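Tricorn protease (Thermoplasma acidophilum, PDB 1K32) is a serine protease that probably degrades peptides released by the proteasome, with beta propellers that probably gate substrate access. Local coordinates at residues N15-F29 with N253-I267. Sequence-based numbering, arbitrary orientation.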
loop_
_atom_site.group_PDB
_atom_site.type_symbol
_atom_site.label_atom_id
_atom_site.label_comp_id
_atom_site.label_asym_id
_atom_site.label_seq_id
_atom_site.Cartn_x
_atom_site.Cartn_y
_atom_site.Cartn_z
ATOM N N ASN A 15 -38.996 -37.978 -44.150
ATOM C CA ASN A 15 -39.014 -37.373 -42.823
ATOM C C ASN A 15 -39.774 -38.225 -41.801
ATOM O O ASN A 15 -40.560 -39.103 -42.160
ATOM C CB ASN A 15 -39.666 -35.987 -42.880
ATOM C CG ASN A 15 -38.828 -34.965 -43.629
ATOM O OD1 ASN A 15 -39.039 -34.721 -44.819
ATOM N ND2 ASN A 15 -37.872 -34.359 -42.931
ATOM N N LEU A 16 -39.533 -37.960 -40.522
ATOM C CA LEU A 16 -40.227 -38.662 -39.455
ATOM C C LEU A 16 -41.512 -37.844 -39.234
ATOM O O LEU A 16 -41.451 -36.692 -38.815
ATOM C CB LEU A 16 -39.376 -38.668 -38.181
ATOM C CG LEU A 16 -39.873 -39.490 -36.990
ATOM C CD1 LEU A 16 -39.626 -40.976 -37.250
ATOM C CD2 LEU A 16 -39.143 -39.049 -35.721
ATOM N N LEU A 17 -42.667 -38.429 -39.530
ATOM C CA LEU A 17 -43.932 -37.713 -39.376
ATOM C C LEU A 17 -44.603 -38.119 -38.070
ATOM O O LEU A 17 -44.635 -39.302 -37.733
ATOM C CB LEU A 17 -44.846 -38.016 -40.567
ATOM C CG LEU A 17 -44.214 -37.842 -41.958
ATOM C CD1 LEU A 17 -45.297 -37.969 -43.014
ATOM C CD2 LEU A 17 -43.520 -36.474 -42.071
ATOM N N LEU A 18 -45.158 -37.151 -37.344
ATOM C CA LEU A 18 -45.779 -37.472 -36.064
ATOM C C LEU A 18 -47.007 -36.662 -35.673
ATOM O O LEU A 18 -47.366 -35.670 -36.311
ATOM C CB LEU A 18 -44.745 -37.292 -34.945
ATOM C CG LEU A 18 -43.298 -37.683 -35.229
ATOM C CD1 LEU A 18 -42.397 -36.514 -34.867
ATOM C CD2 LEU A 18 -42.928 -38.929 -34.450
ATOM N N ASN A 19 -47.635 -37.127 -34.600
ATOM C CA ASN A 19 -48.784 -36.488 -33.969
ATOM C C ASN A 19 -49.732 -35.752 -34.910
ATOM O O ASN A 19 -49.718 -34.535 -35.004
ATOM C CB ASN A 19 -48.254 -35.556 -32.876
ATOM C CG ASN A 19 -47.362 -36.298 -31.870
ATOM O OD1 ASN A 19 -46.668 -35.692 -31.055
ATOM N ND2 ASN A 19 -47.395 -37.621 -31.926
ATOM N N PRO A 20 -50.599 -36.498 -35.591
ATOM C CA PRO A 20 -51.536 -35.887 -36.526
ATOM C C PRO A 20 -52.937 -35.668 -35.965
ATOM O O PRO A 20 -53.301 -36.213 -34.932
ATOM C CB PRO A 20 -51.549 -36.904 -37.646
ATOM C CG PRO A 20 -51.645 -38.196 -36.830
ATOM C CD PRO A 20 -50.630 -37.970 -35.715
ATOM N N ASP A 21 -53.715 -34.870 -36.682
ATOM C CA ASP A 21 -55.105 -34.605 -36.339
ATOM C C ASP A 21 -55.752 -34.607 -37.716
ATOM O O ASP A 21 -55.065 -34.477 -38.724
ATOM C CB ASP A 21 -55.283 -33.240 -35.666
ATOM C CG ASP A 21 -56.697 -33.048 -35.083
ATOM O OD1 ASP A 21 -56.986 -31.949 -34.552
ATOM O OD2 ASP A 21 -57.519 -33.994 -35.150
ATOM N N ILE A 22 -57.061 -34.764 -37.780
ATOM C CA ILE A 22 -57.702 -34.808 -39.079
ATOM C C ILE A 22 -59.042 -34.109 -39.065
ATOM O O ILE A 22 -59.733 -34.107 -38.056
ATOM C CB ILE A 22 -57.902 -36.270 -39.533
ATOM C CG1 ILE A 22 -58.573 -36.305 -40.908
ATOM C CG2 ILE A 22 -58.738 -37.015 -38.501
ATOM C CD1 ILE A 22 -58.622 -37.678 -41.534
ATOM N N HIS A 23 -59.383 -33.499 -40.195
ATOM C CA HIS A 23 -60.662 -32.813 -40.367
ATOM C C HIS A 23 -61.027 -32.937 -41.836
ATOM O O HIS A 23 -60.431 -32.282 -42.689
ATOM C CB HIS A 23 -60.572 -31.336 -39.987
ATOM C CG HIS A 23 -61.901 -30.648 -39.959
ATOM N ND1 HIS A 23 -62.761 -30.733 -38.886
ATOM C CD2 HIS A 23 -62.546 -29.913 -40.898
ATOM C CE1 HIS A 23 -63.878 -30.084 -39.164
ATOM N NE2 HIS A 23 -63.773 -29.577 -40.379
ATOM N N GLY A 24 -62.000 -33.792 -42.126
ATOM C CA GLY A 24 -62.414 -34.003 -43.503
ATOM C C GLY A 24 -61.292 -34.608 -44.329
ATOM O O GLY A 24 -60.828 -35.714 -44.054
ATOM N N ASP A 25 -60.860 -33.880 -45.350
ATOM C CA ASP A 25 -59.781 -34.340 -46.212
ATOM C C ASP A 25 -58.472 -33.662 -45.860
ATOM O O ASP A 25 -57.502 -33.756 -46.616
ATOM C CB ASP A 25 -60.097 -34.048 -47.678
ATOM C CG ASP A 25 -61.187 -34.933 -48.221
ATOM O OD1 ASP A 25 -61.071 -36.164 -48.041
ATOM O OD2 ASP A 25 -62.149 -34.404 -48.823
ATOM N N ARG A 26 -58.447 -32.971 -44.725
ATOM C CA ARG A 26 -57.232 -32.282 -44.315
ATOM C C ARG A 26 -56.631 -32.958 -43.101
ATOM O O ARG A 26 -57.330 -33.311 -42.159
ATOM C CB ARG A 26 -57.506 -30.806 -43.988
ATOM C CG ARG A 26 -58.240 -30.042 -45.081
ATOM C CD ARG A 26 -57.853 -28.566 -45.109
ATOM N NE ARG A 26 -58.016 -27.877 -43.825
ATOM C CZ ARG A 26 -59.174 -27.712 -43.194
ATOM N NH1 ARG A 26 -59.209 -27.065 -42.042
ATOM N NH2 ARG A 26 -60.296 -28.203 -43.702
ATOM N N ILE A 27 -55.321 -33.143 -43.149
ATOM C CA ILE A 27 -54.584 -33.761 -42.062
ATOM C C ILE A 27 -53.408 -32.885 -41.711
ATOM O O ILE A 27 -52.651 -32.496 -42.591
ATOM C CB ILE A 27 -54.043 -35.128 -42.474
ATOM C CG1 ILE A 27 -55.182 -36.143 -42.486
ATOM C CG2 ILE A 27 -52.922 -35.541 -41.556
ATOM C CD1 ILE A 27 -54.787 -37.484 -43.052
ATOM N N ILE A 28 -53.272 -32.552 -40.432
ATOM C CA ILE A 28 -52.138 -31.755 -39.983
ATOM C C ILE A 28 -51.244 -32.688 -39.176
ATOM O O ILE A 28 -51.714 -33.671 -38.593
ATOM C CB ILE A 28 -52.572 -30.525 -39.125
ATOM C CG1 ILE A 28 -53.467 -30.942 -37.958
ATOM C CG2 ILE A 28 -53.268 -29.520 -40.019
ATOM C CD1 ILE A 28 -53.906 -29.756 -37.057
ATOM N N PHE A 29 -49.952 -32.400 -39.163
ATOM C CA PHE A 29 -49.010 -33.241 -38.457
ATOM C C PHE A 29 -47.728 -32.462 -38.248
ATOM O O PHE A 29 -47.547 -31.386 -38.811
ATOM C CB PHE A 29 -48.735 -34.522 -39.279
ATOM C CG PHE A 29 -48.183 -34.256 -40.654
ATOM C CD1 PHE A 29 -46.814 -34.052 -40.846
ATOM C CD2 PHE A 29 -49.036 -34.136 -41.749
ATOM C CE1 PHE A 29 -46.305 -33.726 -42.104
ATOM C CE2 PHE A 29 -48.536 -33.809 -43.017
ATOM C CZ PHE A 29 -47.166 -33.601 -43.191
ATOM N N ASN A 253 -56.539 -39.295 -33.194
ATOM C CA ASN A 253 -57.307 -38.060 -33.274
ATOM C C ASN A 253 -58.415 -38.320 -34.283
ATOM O O ASN A 253 -58.260 -39.176 -35.162
ATOM C CB ASN A 253 -56.419 -36.882 -33.692
ATOM C CG ASN A 253 -55.953 -36.055 -32.495
ATOM O OD1 ASN A 253 -54.830 -35.562 -32.465
ATOM N ND2 ASN A 253 -56.827 -35.894 -31.510
ATOM N N THR A 254 -59.529 -37.605 -34.149
ATOM C CA THR A 254 -60.653 -37.818 -35.046
ATOM C C THR A 254 -61.478 -36.575 -35.374
ATOM O O THR A 254 -61.478 -35.593 -34.635
ATOM C CB THR A 254 -61.609 -38.873 -34.453
ATOM O OG1 THR A 254 -62.635 -39.182 -35.399
ATOM C CG2 THR A 254 -62.254 -38.340 -33.183
ATOM N N ASP A 255 -62.178 -36.637 -36.500
ATOM C CA ASP A 255 -63.050 -35.559 -36.925
ATOM C C ASP A 255 -64.486 -36.044 -36.748
ATOM O O ASP A 255 -65.431 -35.418 -37.227
ATOM C CB ASP A 255 -62.789 -35.199 -38.391
ATOM C CG ASP A 255 -62.999 -36.370 -39.334
ATOM O OD1 ASP A 255 -62.788 -36.181 -40.550
ATOM O OD2 ASP A 255 -63.373 -37.471 -38.873
ATOM N N GLY A 256 -64.631 -37.167 -36.046
ATOM C CA GLY A 256 -65.941 -37.736 -35.799
ATOM C C GLY A 256 -66.292 -38.840 -36.775
ATOM O O GLY A 256 -67.241 -39.593 -36.562
ATOM N N ARG A 257 -65.525 -38.955 -37.851
ATOM C CA ARG A 257 -65.801 -39.984 -38.835
ATOM C C ARG A 257 -64.621 -40.938 -38.978
ATOM O O ARG A 257 -64.783 -42.147 -38.872
ATOM C CB ARG A 257 -66.136 -39.331 -40.182
ATOM N N ARG A 258 -63.436 -40.387 -39.212
ATOM C CA ARG A 258 -62.232 -41.191 -39.363
ATOM C C ARG A 258 -61.216 -40.937 -38.243
ATOM O O ARG A 258 -61.241 -39.896 -37.584
ATOM C CB ARG A 258 -61.586 -40.896 -40.714
ATOM C CG ARG A 258 -62.523 -41.108 -41.876
ATOM C CD ARG A 258 -62.169 -40.171 -43.005
ATOM N NE ARG A 258 -61.222 -40.753 -43.939
ATOM C CZ ARG A 258 -60.617 -40.066 -44.897
ATOM N NH1 ARG A 258 -59.774 -40.673 -45.718
ATOM N NH2 ARG A 258 -60.840 -38.767 -45.016
ATOM N N ILE A 259 -60.320 -41.898 -38.034
ATOM C CA ILE A 259 -59.294 -41.769 -37.004
ATOM C C ILE A 259 -57.910 -41.729 -37.631
ATOM O O ILE A 259 -57.559 -42.568 -38.452
ATOM C CB ILE A 259 -59.341 -42.927 -35.984
ATOM C CG1 ILE A 259 -60.665 -42.896 -35.218
ATOM C CG2 ILE A 259 -58.183 -42.798 -34.995
ATOM C CD1 ILE A 259 -60.817 -44.022 -34.249
ATOM N N LEU A 260 -57.133 -40.732 -37.229
ATOM C CA LEU A 260 -55.784 -40.535 -37.726
ATOM C C LEU A 260 -54.782 -40.853 -36.611
ATOM O O LEU A 260 -55.057 -40.607 -35.439
ATOM C CB LEU A 260 -55.634 -39.081 -38.156
ATOM C CG LEU A 260 -54.333 -38.676 -38.827
ATOM C CD1 LEU A 260 -54.153 -39.444 -40.102
ATOM C CD2 LEU A 260 -54.374 -37.183 -39.105
ATOM N N PHE A 261 -53.620 -41.393 -36.973
ATOM C CA PHE A 261 -52.607 -41.723 -35.977
ATOM C C PHE A 261 -51.209 -41.835 -36.598
ATOM O O PHE A 261 -51.058 -41.883 -37.810
ATOM C CB PHE A 261 -52.992 -43.025 -35.236
ATOM C CG PHE A 261 -52.907 -44.276 -36.083
ATOM C CD1 PHE A 261 -51.714 -44.999 -36.176
ATOM C CD2 PHE A 261 -54.020 -44.728 -36.797
ATOM C CE1 PHE A 261 -51.633 -46.161 -36.973
ATOM C CE2 PHE A 261 -53.952 -45.880 -37.592
ATOM C CZ PHE A 261 -52.761 -46.598 -37.682
ATOM N N SER A 262 -50.184 -41.834 -35.762
ATOM C CA SER A 262 -48.824 -41.940 -36.262
ATOM C C SER A 262 -48.224 -43.275 -35.832
ATOM O O SER A 262 -48.596 -43.821 -34.794
ATOM C CB SER A 262 -47.967 -40.778 -35.743
ATOM O OG SER A 262 -48.032 -40.687 -34.328
ATOM N N LYS A 263 -47.313 -43.794 -36.646
ATOM C CA LYS A 263 -46.658 -45.065 -36.358
ATOM C C LYS A 263 -45.348 -45.209 -37.145
ATOM O O LYS A 263 -45.328 -45.099 -38.367
ATOM C CB LYS A 263 -47.600 -46.237 -36.696
ATOM C CG LYS A 263 -47.028 -47.605 -36.333
ATOM C CD LYS A 263 -48.030 -48.749 -36.507
ATOM C CE LYS A 263 -48.413 -48.996 -37.968
ATOM N NZ LYS A 263 -47.283 -49.448 -38.829
ATOM N N GLY A 264 -44.252 -45.455 -36.436
ATOM C CA GLY A 264 -42.969 -45.620 -37.092
ATOM C C GLY A 264 -42.572 -44.530 -38.077
ATOM O O GLY A 264 -41.920 -44.816 -39.074
ATOM N N GLY A 265 -42.965 -43.288 -37.811
ATOM C CA GLY A 265 -42.600 -42.208 -38.710
ATOM C C GLY A 265 -43.583 -41.906 -39.827
ATOM O O GLY A 265 -43.362 -40.977 -40.592
ATOM N N SER A 266 -44.658 -42.684 -39.942
ATOM C CA SER A 266 -45.654 -42.441 -40.983
ATOM C C SER A 266 -47.008 -42.088 -40.383
ATOM O O SER A 266 -47.269 -42.335 -39.206
ATOM C CB SER A 266 -45.810 -43.664 -41.893
ATOM O OG SER A 266 -44.723 -43.783 -42.803
ATOM N N ILE A 267 -47.861 -41.505 -41.213
ATOM C CA ILE A 267 -49.199 -41.100 -40.812
ATOM C C ILE A 267 -50.201 -42.071 -41.439
ATOM O O ILE A 267 -50.156 -42.326 -42.641
ATOM C CB ILE A 267 -49.522 -39.672 -41.315
ATOM C CG1 ILE A 267 -48.467 -38.679 -40.813
ATOM C CG2 ILE A 267 -50.929 -39.276 -40.890
ATOM C CD1 ILE A 267 -48.300 -38.635 -39.308
HETATM O O HOH W 1 -41.735 -41.419 -43.264
HETATM O O HOH W 2 -44.019 -41.688 -36.020
HETATM O O HOH W 3 -59.799 -33.827 -33.602
#
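Strand 18-23, with Pro20 and Ile22 facing across, runs antiparallel to strand 259-263 and its Leu260, the segment axes 171° apart and 5.7 Å at closest approach. Leu260 sits at the centre of the apolar contact: with CG anti to the backbone N (chi1 -175°), its CD1 reaches Ile27, 3.6 Å from Ile27 CD1. Ile22 covers the stem, its CG2 lying 3.7 Å from Leu260 CB. Farther along, Ile267 crosses Leu17 at about a right angle, with Ile267 CG1 3.7 Å from Leu17 CB.

Polar links bracket this greasy core. Leu17 N donates to Gly265 O at 2.8 Å, and a water bridges Leu17 O to Gly265 N. Leu16 CD1 lies against Gly265 CA. Toward the opposite end, another water joins Asp21 OD2 to Thr254 O, while Asp21 OD1 accepts from Phe60 N.

Asp255 does two jobs. Its chi1 of 59° sets CG between the backbone N and carbonyl carbon, leaving OD1 to take Gly24 N on its anti lone pair at 3.0 Å. OD2 turns back to its own loop and accepts two amides, Arg257 N and Arg258 N, the latter on the syn lone pair at 2.9 Å. Putting an alanine here would probably leave the Gly24 amide without its mate and the amides of Arg257 and Arg258 without their shared acceptor, freeing the loop to shift. Next door, Ile22 CD1 sits over one face of the Arg258 guanidinium, which pairs with Glu278 and makes a long salt bridge to Asp25.

The segments belong to two four-stranded antiparallel sheets, the first and sixth blades of a six-bladed beta propeller; 15-29 opens the first of them. Neither blade borrows a strand from the other, so the ring closes here through packing and a few bridging polar contacts.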